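Local coordinates for protein mannose-specific lectin (Galanthus nivalis, PDB 1JPC) that binds alpha-linked mannose, with high affinity for alpha-1,3-mannose oligomers, as a homotetrameric lectin with antiviral activity that may contribute to plant defence, at residues Thr43-Phe53 / Val64-Trp73. Sequence-based numbering, arbitrary orientation.
Sequences TNTGGLSRSCF and VYNPSNKPIW. With MAN (alpha-D-mannopyranose), chain D.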
ATOM      1  N   THR A  43     -10.235  11.309 -20.899  1.00 32.30           N
ATOM      2  CA  THR A  43     -10.070  12.616 -21.528  1.00 32.34           C
ATOM      3  C   THR A  43     -10.570  12.507 -22.975  1.00 34.76           C
ATOM      4  O   THR A  43     -10.774  13.509 -23.647  1.00 34.94           O
ATOM      5  CB  THR A  43      -8.588  13.072 -21.516  1.00 28.49           C
ATOM      6  OG1 THR A  43      -7.760  12.029 -22.038  1.00 27.76           O
ATOM      7  CG2 THR A  43      -8.136  13.390 -20.109  1.00 26.02           C
ATOM      8  N   ASN A  44     -10.748  11.269 -23.435  1.00 38.44           N
ATOM      9  CA  ASN A  44     -11.239  10.967 -24.778  1.00 40.45           C
ATOM     10  C   ASN A  44     -10.314  11.549 -25.839  1.00 41.21           C
ATOM     11  O   ASN A  44     -10.765  12.136 -26.826  1.00 44.32           O
ATOM     12  CB  ASN A  44     -12.677  11.477 -24.962  1.00 38.52           C
ATOM     13  CG  ASN A  44     -13.656  10.875 -23.949  1.00 41.28           C
ATOM     14  OD1 ASN A  44     -13.721   9.657 -23.758  1.00 42.98           O
ATOM     15  ND2 ASN A  44     -14.416  11.734 -23.296  1.00 38.35           N
ATOM     16  N   THR A  45      -9.013  11.377 -25.626  1.00 38.69           N
ATOM     17  CA  THR A  45      -8.000  11.875 -26.548  1.00 35.07           C
ATOM     18  C   THR A  45      -7.147  10.733 -27.135  1.00 34.42           C
ATOM     19  O   THR A  45      -6.006  10.943 -27.562  1.00 29.94           O
ATOM     20  CB  THR A  45      -7.075  12.920 -25.856  1.00 38.30           C
ATOM     21  OG1 THR A  45      -6.491  12.345 -24.679  1.00 36.33           O
ATOM     22  CG2 THR A  45      -7.857  14.186 -25.470  1.00 32.45           C
ATOM     23  N   GLY A  46      -7.715   9.529 -27.158  1.00 33.21           N
ATOM     24  CA  GLY A  46      -7.002   8.383 -27.700  1.00 34.53           C
ATOM     25  C   GLY A  46      -6.867   8.505 -29.203  1.00 36.05           C
ATOM     26  O   GLY A  46      -7.842   8.838 -29.887  1.00 36.46           O
ATOM     27  N   GLY A  47      -5.666   8.269 -29.721  1.00 34.93           N
ATOM     28  CA  GLY A  47      -5.447   8.374 -31.152  1.00 35.58           C
ATOM     29  C   GLY A  47      -4.930   9.729 -31.615  1.00 37.23           C
ATOM     30  O   GLY A  47      -4.370   9.831 -32.707  1.00 41.57           O
ATOM     31  N   LEU A  48      -5.097  10.772 -30.805  1.00 38.62           N
ATOM     32  CA  LEU A  48      -4.616  12.104 -31.176  1.00 40.21           C
ATOM     33  C   LEU A  48      -3.087  12.199 -31.197  1.00 39.67           C
ATOM     34  O   LEU A  48      -2.537  13.169 -31.706  1.00 42.42           O
ATOM     35  CB  LEU A  48      -5.187  13.180 -30.246  1.00 39.65           C
ATOM     36  CG  LEU A  48      -6.705  13.371 -30.203  1.00 42.35           C
ATOM     37  CD1 LEU A  48      -7.038  14.556 -29.307  1.00 41.57           C
ATOM     38  CD2 LEU A  48      -7.260  13.590 -31.599  1.00 42.67           C
ATOM     39  N   SER A  49      -2.407  11.205 -30.639  1.00 38.77           N
ATOM     40  CA  SER A  49      -0.947  11.175 -30.598  1.00 37.35           C
ATOM     41  C   SER A  49      -0.471   9.853 -30.014  1.00 39.45           C
ATOM     42  O   SER A  49      -1.274   8.975 -29.713  1.00 39.82           O
ATOM     43  CB  SER A  49      -0.396  12.328 -29.756  1.00 38.91           C
ATOM     44  OG  SER A  49      -0.030  13.441 -30.551  1.00 40.73           O
ATOM     45  N   ARG A  50       0.837   9.720 -29.847  1.00 39.31           N
ATOM     46  CA  ARG A  50       1.420   8.512 -29.294  1.00 43.33           C
ATOM     47  C   ARG A  50       2.399   8.959 -28.221  1.00 44.83           C
ATOM     48  O   ARG A  50       2.936  10.071 -28.296  1.00 46.80           O
ATOM     49  CB  ARG A  50       2.185   7.746 -30.384  1.00 49.79           C
ATOM     50  CG  ARG A  50       1.556   6.435 -30.837  1.00 59.00           C
ATOM     51  CD  ARG A  50       1.674   5.353 -29.764  1.00 70.40           C
ATOM     52  NE  ARG A  50       1.129   4.065 -30.203  1.00 77.25           N
ATOM     53  CZ  ARG A  50       1.861   2.972 -30.413  1.00 81.08           C
ATOM     54  NH1 ARG A  50       3.176   2.998 -30.214  1.00 82.09           N
ATOM     55  NH2 ARG A  50       1.283   1.853 -30.840  1.00 80.36           N
ATOM     56  N   SER A  51       2.553   8.139 -27.185  1.00 41.51           N
ATOM     57  CA  SER A  51       3.499   8.391 -26.105  1.00 37.44           C
ATOM     58  C   SER A  51       3.403   9.712 -25.353  1.00 36.28           C
ATOM     59  O   SER A  51       4.406  10.419 -25.176  1.00 37.29           O
ATOM     60  CB  SER A  51       4.916   8.200 -26.637  1.00 40.13           C
ATOM     61  OG  SER A  51       4.985   7.010 -27.408  1.00 48.64           O
ATOM     62  N   CYS A  52       2.202  10.044 -24.900  1.00 34.49           N
ATOM     63  CA  CYS A  52       1.994  11.262 -24.130  1.00 31.66           C
ATOM     64  C   CYS A  52       2.426  11.032 -22.683  1.00 30.35           C
ATOM     65  O   CYS A  52       2.604   9.892 -22.250  1.00 30.05           O
ATOM     66  CB  CYS A  52       0.519  11.641 -24.130  1.00 31.97           C
ATOM     67  SG  CYS A  52      -0.105  12.302 -25.697  1.00 35.50           S
ATOM     68  N   PHE A  53       2.632  12.119 -21.952  1.00 31.28           N
ATOM     69  CA  PHE A  53       2.992  12.042 -20.541  1.00 34.18           C
ATOM     70  C   PHE A  53       2.077  12.998 -19.786  1.00 34.16           C
ATOM     71  O   PHE A  53       1.560  13.952 -20.377  1.00 34.40           O
ATOM     72  CB  PHE A  53       4.477  12.357 -20.295  1.00 34.88           C
ATOM     73  CG  PHE A  53       4.931  13.693 -20.821  1.00 43.16           C
ATOM     74  CD1 PHE A  53       4.891  14.828 -20.011  1.00 44.13           C
ATOM     75  CD2 PHE A  53       5.488  13.800 -22.105  1.00 49.81           C
ATOM     76  CE1 PHE A  53       5.400  16.055 -20.463  1.00 49.44           C
ATOM     77  CE2 PHE A  53       6.002  15.019 -22.574  1.00 49.09           C
ATOM     78  CZ  PHE A  53       5.961  16.148 -21.749  1.00 51.40           C
ATOM     79  N   VAL A  64      -1.825  16.939 -20.225  1.00 27.01           N
ATOM     80  CA  VAL A  64      -1.380  15.778 -20.995  1.00 27.42           C
ATOM     81  C   VAL A  64      -0.589  16.338 -22.190  1.00 32.16           C
ATOM     82  O   VAL A  64      -1.135  17.096 -22.997  1.00 32.16           O
ATOM     83  CB  VAL A  64      -2.567  14.950 -21.529  1.00 25.46           C
ATOM     84  CG1 VAL A  64      -2.073  13.875 -22.493  1.00 25.65           C
ATOM     85  CG2 VAL A  64      -3.307  14.306 -20.387  1.00 22.57           C
ATOM     86  N   TYR A  65       0.692  15.995 -22.289  1.00 32.14           N
ATOM     87  CA  TYR A  65       1.552  16.480 -23.371  1.00 35.87           C
ATOM     88  C   TYR A  65       1.967  15.397 -24.357  1.00 36.93           C
ATOM     89  O   TYR A  65       2.199  14.257 -23.959  1.00 42.15           O
ATOM     90  CB  TYR A  65       2.838  17.075 -22.792  1.00 34.32           C
ATOM     91  CG  TYR A  65       2.689  18.422 -22.141  1.00 37.53           C
ATOM     92  CD1 TYR A  65       2.401  19.555 -22.901  1.00 37.37           C
ATOM     93  CD2 TYR A  65       2.855  18.572 -20.764  1.00 36.74           C
ATOM     94  CE1 TYR A  65       2.279  20.805 -22.308  1.00 38.77           C
ATOM     95  CE2 TYR A  65       2.735  19.819 -20.159  1.00 37.15           C
ATOM     96  CZ  TYR A  65       2.446  20.932 -20.937  1.00 37.00           C
ATOM     97  OH  TYR A  65       2.314  22.167 -20.348  1.00 35.44           O
ATOM     98  N   ASN A  66       2.059  15.732 -25.643  1.00 36.37           N
ATOM     99  CA  ASN A  66       2.532  14.749 -26.613  1.00 37.49           C
ATOM    100  C   ASN A  66       4.057  14.920 -26.656  1.00 40.27           C
ATOM    101  O   ASN A  66       4.589  15.842 -26.029  1.00 39.14           O
ATOM    102  CB  ASN A  66       1.860  14.912 -27.994  1.00 40.61           C
ATOM    103  CG  ASN A  66       2.264  16.189 -28.734  1.00 38.70           C
ATOM    104  OD1 ASN A  66       3.073  16.988 -28.268  1.00 38.79           O
ATOM    105  ND2 ASN A  66       1.690  16.367 -29.914  1.00 34.85           N
ATOM    106  N   PRO A  67       4.787  14.038 -27.356  1.00 43.04           N
ATOM    107  CA  PRO A  67       6.247  14.193 -27.393  1.00 43.18           C
ATOM    108  C   PRO A  67       6.743  15.578 -27.838  1.00 46.30           C
ATOM    109  O   PRO A  67       7.733  16.091 -27.315  1.00 48.05           O
ATOM    110  CB  PRO A  67       6.676  13.092 -28.353  1.00 43.01           C
ATOM    111  CG  PRO A  67       5.664  12.012 -28.070  1.00 42.46           C
ATOM    112  CD  PRO A  67       4.377  12.808 -28.064  1.00 42.52           C
ATOM    113  N   SER A  68       6.019  16.208 -28.754  1.00 47.86           N
ATOM    114  CA  SER A  68       6.389  17.529 -29.251  1.00 47.16           C
ATOM    115  C   SER A  68       6.037  18.631 -28.250  1.00 47.86           C
ATOM    116  O   SER A  68       6.052  19.816 -28.593  1.00 52.17           O
ATOM    117  CB  SER A  68       5.693  17.798 -30.591  1.00 45.11           C
ATOM    118  OG  SER A  68       5.876  16.715 -31.491  1.00 47.16           O
ATOM    119  N   ASN A  69       5.700  18.235 -27.028  1.00 45.68           N
ATOM    120  CA  ASN A  69       5.334  19.163 -25.958  1.00 46.36           C
ATOM    121  C   ASN A  69       4.151  20.097 -26.216  1.00 43.95           C
ATOM    122  O   ASN A  69       4.124  21.229 -25.723  1.00 42.97           O
ATOM    123  CB  ASN A  69       6.549  19.959 -25.470  1.00 51.35           C
ATOM    124  CG  ASN A  69       7.565  19.091 -24.747  1.00 57.12           C
ATOM    125  OD1 ASN A  69       7.226  18.340 -23.833  1.00 59.66           O
ATOM    126  ND2 ASN A  69       8.820  19.195 -25.153  1.00 60.54           N
ATOM    127  N   LYS A  70       3.171  19.629 -26.983  1.00 41.85           N
ATOM    128  CA  LYS A  70       1.969  20.413 -27.243  1.00 41.34           C
ATOM    129  C   LYS A  70       0.893  19.832 -26.316  1.00 38.84           C
ATOM    130  O   LYS A  70       0.772  18.609 -26.199  1.00 36.04           O
ATOM    131  CB  LYS A  70       1.501  20.247 -28.695  1.00 44.29           C
ATOM    132  CG  LYS A  70       2.596  20.299 -29.736  1.00 51.89           C
ATOM    133  CD  LYS A  70       3.240  21.668 -29.813  1.00 60.47           C
ATOM    134  CE  LYS A  70       4.361  21.684 -30.843  1.00 65.69           C
ATOM    135  NZ  LYS A  70       5.059  22.998 -30.897  1.00 70.54           N
ATOM    136  N   PRO A  71       0.143  20.693 -25.602  1.00 38.63           N
ATOM    137  CA  PRO A  71      -0.919  20.229 -24.694  1.00 36.95           C
ATOM    138  C   PRO A  71      -2.136  19.640 -25.414  1.00 37.24           C
ATOM    139  O   PRO A  71      -2.827  20.326 -26.165  1.00 42.04           O
ATOM    140  CB  PRO A  71      -1.280  21.496 -23.915  1.00 36.85           C
ATOM    141  CG  PRO A  71      -0.954  22.598 -24.876  1.00 38.45           C
ATOM    142  CD  PRO A  71       0.363  22.138 -25.448  1.00 36.30           C
ATOM    143  N   ILE A  72      -2.382  18.358 -25.170  1.00 36.14           N
ATOM    144  CA  ILE A  72      -3.489  17.609 -25.754  1.00 35.52           C
ATOM    145  C   ILE A  72      -4.770  17.804 -24.932  1.00 37.13           C
ATOM    146  O   ILE A  72      -5.877  17.776 -25.470  1.00 40.85           O
ATOM    147  CB  ILE A  72      -3.146  16.087 -25.788  1.00 37.66           C
ATOM    148  CG1 ILE A  72      -1.860  15.847 -26.585  1.00 40.90           C
ATOM    149  CG2 ILE A  72      -4.297  15.279 -26.352  1.00 37.25           C
ATOM    150  CD1 ILE A  72      -1.903  16.350 -28.019  1.00 38.98           C
ATOM    151  N   TRP A  73      -4.614  17.973 -23.622  1.00 33.41           N
ATOM    152  CA  TRP A  73      -5.733  18.168 -22.708  1.00 32.08           C
ATOM    153  C   TRP A  73      -5.190  18.822 -21.448  1.00 33.27           C
ATOM    154  O   TRP A  73      -4.014  18.653 -21.117  1.00 35.27           O
ATOM    155  CB  TRP A  73      -6.365  16.810 -22.359  1.00 31.27           C
ATOM    156  CG  TRP A  73      -7.479  16.867 -21.328  1.00 30.87           C
ATOM    157  CD1 TRP A  73      -8.817  17.000 -21.571  1.00 26.86           C
ATOM    158  CD2 TRP A  73      -7.336  16.792 -19.901  1.00 30.75           C
ATOM    159  NE1 TRP A  73      -9.514  17.019 -20.388  1.00 29.17           N
ATOM    160  CE2 TRP A  73      -8.635  16.895 -19.346  1.00 29.67           C
ATOM    161  CE3 TRP A  73      -6.238  16.654 -19.036  1.00 29.17           C
ATOM    162  CZ2 TRP A  73      -8.869  16.865 -17.967  1.00 30.08           C
ATOM    163  CZ3 TRP A  73      -6.468  16.627 -17.664  1.00 31.35           C
ATOM    164  CH2 TRP A  73      -7.776  16.733 -17.143  1.00 31.45           C
TER
HETATM  165  C1  MAN D   3     -14.547   5.058 -22.929  0.70 38.80           C
HETATM  166  C2  MAN D   3     -15.601   5.525 -23.925  0.70 41.39           C
HETATM  167  C3  MAN D   3     -15.875   7.019 -23.749  0.70 41.26           C
HETATM  168  C4  MAN D   3     -16.167   7.365 -22.288  0.70 40.27           C
HETATM  169  C5  MAN D   3     -15.129   6.752 -21.339  0.70 36.86           C
HETATM  170  C6  MAN D   3     -15.555   6.858 -19.888  0.70 34.34           C
HETATM  171  O2  MAN D   3     -16.800   4.789 -23.726  0.70 44.56           O
HETATM  172  O3  MAN D   3     -16.992   7.392 -24.540  0.70 41.98           O
HETATM  173  O4  MAN D   3     -16.176   8.780 -22.139  0.70 41.91           O
HETATM  174  O5  MAN D   3     -14.969   5.348 -21.610  0.70 38.77           O
HETATM  175  O6  MAN D   3     -16.740   6.112 -19.654  0.70 29.73           O
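Phe53 and Tyr65 form an antiparallel hydrogen-bonded pair: Tyr65 N reaches Phe53 O at 2.9 Å, and Phe53 N returns to Tyr65 O at 3.0 Å. Their side chains share one face of the sheet. A chi1 of 56° tucks Phe53 CG between the two backbone branches and lays the ring against Tyr65, whose CB sits over one ring face in a CH-pi contact, while Asn69 OD1 meets the ring edge, 3.3 Å from Phe53 CZ. Packing is also close around Cys52, in a disulfide with Cys29: its CB lies 3.8 Å from Val64 CG1, and SG faces Ile72 CG1. Further along, Ile72 CG2 rests on Thr45 CB at 3.7 Å, and Thr43 CG2 stands almost straight above the five-membered ring of Trp73, 3.5 Å from its centroid. Pro67 is exposed, yet its CD presses on Arg50 O at 3.1 Å. The looser side lies at Leu48, whose CD1 only brushes Ile72, and at Ser49 OG, which donates to Leu48 O and weakly accepts Asn66 ND2 at 3.5 Å. Asn44, not touching 64-73, accepts a hydrogen bond from mannose O4 through OD1. The loop from strand 38-42 to strand 53-56 thus links two sheets of the bulb-lectin beta-prism II fold, between mannose sites including Asn44 and Tyr65.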